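Local coordinates for flagellar hook-associated protein (Burkholderia pseudomallei, PDB 4UT1), which probably serves as a structural component of the bacterial flagellum, at the junction between the hook and the filament, at residues T170-V173 with T174-S178; P254-P257 with S258-T261; I113-A116 with I117-F121. One frame throughout, in Å; residues are numbered along the deposited sequence.

Contact 1: T170-V173 with T174-S178. With EDO (1,2-ethanediol), chain M; EDO (1,2-ethanediol), chain E.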
# COMPACT_ATOMS: atom_id res chain seq x y z
N THR A 170 -23.66 13.18 -1.26
CA THR A 170 -24.66 13.98 -0.54
C THR A 170 -25.58 14.73 -1.50
O THR A 170 -26.81 14.76 -1.31
CB THR A 170 -23.99 15.00 0.41
OG1 THR A 170 -23.23 14.28 1.39
CG2 THR A 170 -25.03 15.87 1.11
N ASP A 171 -25.01 15.33 -2.54
CA ASP A 171 -25.82 16.04 -3.53
C ASP A 171 -26.78 15.07 -4.19
O ASP A 171 -27.94 15.41 -4.43
CB ASP A 171 -24.97 16.72 -4.59
CG ASP A 171 -24.30 17.97 -4.07
OD1 ASP A 171 -24.68 18.41 -2.97
OD2 ASP A 171 -23.41 18.50 -4.76
N THR A 172 -26.30 13.86 -4.45
CA THR A 172 -27.10 12.86 -5.12
C THR A 172 -28.29 12.48 -4.23
O THR A 172 -29.42 12.35 -4.71
CB THR A 172 -26.29 11.62 -5.48
OG1 THR A 172 -25.24 11.98 -6.39
CG2 THR A 172 -27.18 10.56 -6.14
N VAL A 173 -28.03 12.34 -2.94
CA VAL A 173 -29.07 11.98 -1.98
C VAL A 173 -30.10 13.10 -1.83
O VAL A 173 -31.30 12.84 -1.72
CB VAL A 173 -28.48 11.62 -0.61
CG1 VAL A 173 -29.53 11.72 0.48
CG2 VAL A 173 -27.91 10.22 -0.65
N THR A 174 -29.65 14.35 -1.83
CA THR A 174 -30.57 15.48 -1.73
C THR A 174 -31.54 15.46 -2.91
O THR A 174 -32.75 15.67 -2.75
CB THR A 174 -29.83 16.83 -1.67
OG1 THR A 174 -28.90 16.83 -0.58
CG2 THR A 174 -30.81 17.96 -1.48
N GLN A 175 -31.02 15.18 -4.10
CA GLN A 175 -31.87 15.14 -5.28
C GLN A 175 -32.82 13.96 -5.23
O GLN A 175 -33.99 14.09 -5.56
CB GLN A 175 -31.03 15.10 -6.54
CG GLN A 175 -30.14 16.31 -6.70
CD GLN A 175 -29.52 16.38 -8.07
OE1 GLN A 175 -30.02 15.77 -9.02
NE2 GLN A 175 -28.43 17.12 -8.18
N ILE A 176 -32.30 12.81 -4.84
CA ILE A 176 -33.14 11.63 -4.66
C ILE A 176 -34.33 11.92 -3.74
O ILE A 176 -35.45 11.53 -4.05
CB ILE A 176 -32.33 10.45 -4.10
CG1 ILE A 176 -31.36 9.96 -5.16
CG2 ILE A 176 -33.27 9.33 -3.63
CD1 ILE A 176 -30.36 8.95 -4.66
N ASN A 177 -34.09 12.58 -2.61
CA ASN A 177 -35.16 12.87 -1.67
C ASN A 177 -36.18 13.81 -2.29
O ASN A 177 -37.38 13.68 -2.06
CB ASN A 177 -34.61 13.48 -0.37
CG ASN A 177 -33.82 12.46 0.45
OD1 ASN A 177 -34.01 11.26 0.30
ND2 ASN A 177 -32.95 12.94 1.33
N SER A 178 -35.69 14.75 -3.10
CA SER A 178 -36.57 15.65 -3.82
C SER A 178 -37.51 14.90 -4.75
O SER A 178 -38.70 15.14 -4.77
CB SER A 178 -35.76 16.68 -4.62
OG SER A 178 -35.12 17.59 -3.76
C1 EDO M . -26.20 14.81 -8.39
O1 EDO M . -25.77 13.47 -8.67
C2 EDO M . -25.03 15.77 -8.57
O2 EDO M . -23.85 15.22 -7.97
C1 EDO E . -37.48 13.85 1.45
O1 EDO E . -38.00 14.98 0.75
C2 EDO E . -38.47 12.69 1.43
O2 EDO E . -38.33 11.89 0.26
O HOH W 1 -26.77 18.46 -1.03

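Contact 2: P254-P257 with S258-T261. With EDO (1,2-ethanediol), chain O.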
# COMPACT_ATOMS: atom_id res chain seq x y z
N PRO A 254 -19.46 3.53 8.83
CA PRO A 254 -19.06 2.93 10.11
C PRO A 254 -17.68 2.28 10.04
O PRO A 254 -17.07 2.03 11.08
CB PRO A 254 -20.16 1.88 10.38
CG PRO A 254 -20.76 1.58 9.04
CD PRO A 254 -20.57 2.83 8.18
N SER A 255 -17.17 2.02 8.84
CA SER A 255 -15.87 1.37 8.70
C SER A 255 -14.75 2.33 8.29
O SER A 255 -13.56 2.00 8.37
CB SER A 255 -15.96 0.21 7.71
OG SER A 255 -16.23 0.65 6.40
N ASP A 256 -15.12 3.52 7.85
CA ASP A 256 -14.13 4.49 7.39
C ASP A 256 -14.74 5.88 7.41
O ASP A 256 -15.50 6.24 6.52
CB ASP A 256 -13.65 4.14 5.98
CG ASP A 256 -12.61 5.12 5.42
OD1 ASP A 256 -12.28 6.14 6.08
OD2 ASP A 256 -12.12 4.86 4.30
N PRO A 257 -14.40 6.68 8.44
CA PRO A 257 -15.05 7.97 8.67
C PRO A 257 -14.65 9.01 7.64
O PRO A 257 -15.28 10.07 7.59
CB PRO A 257 -14.54 8.37 10.06
CG PRO A 257 -13.24 7.70 10.18
CD PRO A 257 -13.37 6.39 9.45
N SER A 258 -13.63 8.74 6.84
CA SER A 258 -13.26 9.64 5.75
C SER A 258 -14.20 9.47 4.55
O SER A 258 -14.19 10.27 3.61
CB SER A 258 -11.80 9.41 5.32
OG SER A 258 -11.67 8.26 4.51
N GLU A 259 -15.02 8.42 4.58
CA GLU A 259 -15.92 8.13 3.48
C GLU A 259 -17.37 8.10 3.94
O GLU A 259 -17.71 7.45 4.93
CB GLU A 259 -15.56 6.81 2.83
CG GLU A 259 -14.13 6.82 2.26
CD GLU A 259 -13.79 5.60 1.43
OE1 GLU A 259 -14.48 4.56 1.55
OE2 GLU A 259 -12.81 5.70 0.65
N LEU A 260 -18.22 8.82 3.22
CA LEU A 260 -19.65 8.80 3.50
C LEU A 260 -20.32 7.57 2.92
O LEU A 260 -19.92 7.06 1.87
CB LEU A 260 -20.34 10.05 2.94
CG LEU A 260 -19.81 11.39 3.43
CD1 LEU A 260 -20.68 12.52 2.86
CD2 LEU A 260 -19.75 11.44 4.94
N THR A 261 -21.37 7.12 3.59
CA THR A 261 -22.15 6.00 3.11
C THR A 261 -23.61 6.44 3.10
O THR A 261 -23.94 7.51 3.62
CB THR A 261 -21.95 4.74 3.99
OG1 THR A 261 -22.65 3.63 3.41
CG2 THR A 261 -22.46 4.99 5.40
C1 EDO O . -23.05 -0.32 5.54
O1 EDO O . -22.31 -0.22 6.76
C2 EDO O . -22.51 0.71 4.57
O2 EDO O . -23.53 1.69 4.31
O HOH W 2 -12.42 2.83 2.63

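Contact 3: I113-A116 with I117-F121. With EDO (1,2-ethanediol), chain C.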
# COMPACT_ATOMS: atom_id res chain seq x y z
N ILE A 113 6.10 9.90 -10.84
CA ILE A 113 6.74 9.33 -9.67
C ILE A 113 7.77 8.24 -10.04
O ILE A 113 8.79 8.10 -9.38
CB ILE A 113 5.69 8.77 -8.70
CG1 ILE A 113 5.03 9.94 -7.94
CG2 ILE A 113 6.33 7.77 -7.73
CD1 ILE A 113 3.64 9.67 -7.41
N ALA A 114 7.51 7.48 -11.11
CA ALA A 114 8.48 6.47 -11.54
C ALA A 114 9.80 7.14 -11.94
O ALA A 114 10.89 6.64 -11.63
CB ALA A 114 7.92 5.64 -12.69
N THR A 115 9.70 8.27 -12.62
CA THR A 115 10.89 9.00 -13.02
C THR A 115 11.61 9.58 -11.81
O THR A 115 12.83 9.54 -11.75
CB THR A 115 10.57 10.13 -14.01
OG1 THR A 115 10.18 9.56 -15.26
CG2 THR A 115 11.80 10.99 -14.22
N ALA A 116 10.86 10.12 -10.85
CA ALA A 116 11.46 10.67 -9.63
C ALA A 116 12.21 9.58 -8.86
O ALA A 116 13.27 9.83 -8.30
CB ALA A 116 10.40 11.31 -8.75
N ILE A 117 11.64 8.38 -8.82
CA ILE A 117 12.31 7.27 -8.13
C ILE A 117 13.62 6.91 -8.84
O ILE A 117 14.68 6.83 -8.20
CB ILE A 117 11.39 6.03 -8.04
CG1 ILE A 117 10.23 6.32 -7.10
CG2 ILE A 117 12.15 4.84 -7.48
CD1 ILE A 117 9.21 5.19 -7.04
N THR A 118 13.55 6.71 -10.15
CA THR A 118 14.75 6.40 -10.94
C THR A 118 15.85 7.44 -10.73
O THR A 118 17.03 7.09 -10.55
CB THR A 118 14.43 6.32 -12.45
OG1 THR A 118 13.45 5.30 -12.67
CG2 THR A 118 15.69 6.01 -13.25
N ASN A 119 15.46 8.71 -10.76
CA ASN A 119 16.40 9.81 -10.61
C ASN A 119 17.04 9.86 -9.22
O ASN A 119 18.22 10.21 -9.08
CB ASN A 119 15.70 11.14 -10.92
CG ASN A 119 15.48 11.35 -12.40
OD1 ASN A 119 16.04 10.63 -13.22
ND2 ASN A 119 14.67 12.34 -12.77
N TYR A 120 16.28 9.48 -8.21
CA TYR A 120 16.81 9.45 -6.86
C TYR A 120 17.93 8.42 -6.75
O TYR A 120 19.00 8.72 -6.23
CB TYR A 120 15.73 9.12 -5.82
CG TYR A 120 16.33 9.04 -4.43
CD1 TYR A 120 16.68 10.20 -3.75
CD2 TYR A 120 16.60 7.81 -3.82
CE1 TYR A 120 17.26 10.14 -2.49
CE2 TYR A 120 17.16 7.75 -2.57
CZ TYR A 120 17.50 8.91 -1.91
OH TYR A 120 18.05 8.85 -0.67
N PHE A 121 17.68 7.22 -7.26
CA PHE A 121 18.69 6.19 -7.20
C PHE A 121 19.91 6.50 -8.09
O PHE A 121 21.03 6.23 -7.70
CB PHE A 121 18.09 4.82 -7.55
CG PHE A 121 17.16 4.28 -6.48
CD1 PHE A 121 17.62 4.10 -5.18
CD2 PHE A 121 15.84 3.97 -6.77
CE1 PHE A 121 16.78 3.62 -4.19
CE2 PHE A 121 14.99 3.48 -5.79
CZ PHE A 121 15.46 3.31 -4.50
C1 EDO C . 14.80 16.04 -9.96
O1 EDO C . 15.46 16.55 -8.80
C2 EDO C . 14.93 14.51 -10.00
O2 EDO C . 13.65 13.87 -10.03

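Contact 1: T170-V173 with T174-S178
Val173 and Asn177 run alongside one another, one helical turn apart. The methyl CG1 of Val173 reaches the amide nitrogen ND2 of Asn177 at 3.7 Å. That methyl stands anti to its own backbone nitrogen (chi1 160°), which carries it along the helix toward Asn177. The amide nitrogen itself is bonded to Leu248 O, on strand 244-252, and Val173 also packs on Leu248 and Thr250 there. Thr172 and Ile176 meet differently. Their side chains cross obliquely, with methyl CG2 of Thr172 against CD1 of Ile176 at 3.9 Å. Ile176 CG1 also passes 3.1 Å from Thr172 O, the carbonyl that takes the N-H of Ile176. The hydroxyl of Thr172 turns back to Gln168 O, and Thr172 OG1 accepts a hydrogen bond from O1 of an ethanediol at 2.8 Å. A third pairing is more polar. Thr174 N donates to Thr170 O at 2.9 Å, and Thr174 OG1 stands 3.0 Å from the same oxygen, though its proton has a second acceptor within reach. A water bridges Thr174 OG1 and Asp171 OD1, lying 2.7 Å from OG1 and giving a proton to OD1. This bridge ties two side chains that do not touch directly. Gln175 extends along the exposed side, and its CG lies 3.3 Å from Asp171 O. Buried Thr172, Val173 and Ile176 thus mark the packed side of the helix, while Asp171, Thr174 and Gln175 are exposed. These are i to i+4 contacts along one continuous alpha helix, here the long helix 134-193 of the FlgK helical domain, in a region predicted to form a coiled coil.

Contact 2: P254-P257 with S258-T261
Asp256 OD1 is gripped twice by Ser258. Ser258 OG donates to Asp256 OD1 at 2.7 Å. Ser258 N donates to Asp256 OD1 at 3.0 Å. Both come from the same face of the carboxylate. The hydroxyl arrives on the syn side, 30° out of the plane, and the N-H lies further above it. Asp256 holds its CG anti to the backbone nitrogen (chi1 180°), which swings the carboxylate over the start of the turn. Ser258 OG lies between its own backbone N and carbonyl carbon, which keeps it on the same side as the N-H. This is an Asx turn placed on a type I beta turn from Asp256 to Glu259. The beta turn is closed by Glu259 N, which donates to Asp256 O at 3.0 Å. The other carboxylate oxygen, Asp256 OD2, comes 3.6 Å from Glu259 OE1, with the two carboxylate planes 21° apart. Such a pair of acids would probably repel, but positive partners are at hand. Asp256 OD2 makes a salt bridge to Arg428, and Glu259 OE2 makes one to Arg162 of helix 134-193. A water lies 2.6 Å from Asp256 OD2 and is also within weak hydrogen-bonding distance of Glu259 OE1; it has more acceptors nearby than protons. At the base of the loop, ring atom CD of Pro254 rests on methyl CG2 of Thr261 at 4.0 Å, with the side chains at about a right angle. Thr261 OG1 is hydrogen-bonded to Asp281. The stretch is the hairpin connection between antiparallel strands 244-252 and 260-265. Asn166 of helix 134-193 bonds to Ser258 O and Leu260 N, while Tyr345 of strand 343-346 touches Asp256 and Pro257.

Contact 3: I113-A116 with I117-F121
Ile117 leans back on Ile113, one turn earlier in the helix. Its CB lies 3.6 Å from Ile113 O, the carbonyl that accepts the N-H of Ile117. Ile117 CG1 comes within 3.2 Å of Ile113 O. It stands anti to its own carbonyl carbon (chi1 -68°), beside the backbone nitrogen, and this turns the branch back toward Ile113. The tip CD1 of Ile117 stays 3.8 Å from Ile113 O and meets methyl CG2 of Ile113 at 3.9 Å, where the two side chains run at a slant to each other. Ile113 also packs on Leu151, Leu307 and Tyr597, which belong to three other helices. The neighbouring pair, one residue on, is more polar. Ala114 O accepts two bonds from Thr118, from N at 3.0 Å and from OG1 at 3.1 Å, which reach it from opposite faces of the carbonyl plane. Thr115 sets its methyl CG2 beside ND2 of Asn119 at 3.5 Å. The same amide nitrogen gives a weak bond to O2 of an ethanediol. The ring of Tyr120 sits edge-to-face with those of Phe314 and Phe337. The chemistry therefore divides around the helix: Ile113 and Ile117 give a buried apolar side, continued by the ring of Tyr120, while Thr118 returns its hydroxyl to the backbone, which satisfies that polar group within the helix itself.

How the contacts relate
All three contacts lie within the FlgK helical domain range. Contacts 1 and 2 are neighbours in space: their centres are 18 Å apart, and Thr170 OG1 of contact 1 packs against Leu260 CD1 of contact 2 at 3.4 Å. This joins helix 134-193 to strand 260-265. Contact 3 stands apart on helix 113-129, the helix just before 134-193 in the chain. Its centre is 44 Å from that of contact 1 and 34 Å from that of contact 2, and it lies across the chain's centre from contact 2. The ethanediols at each contact probably come from the crystallisation liquor.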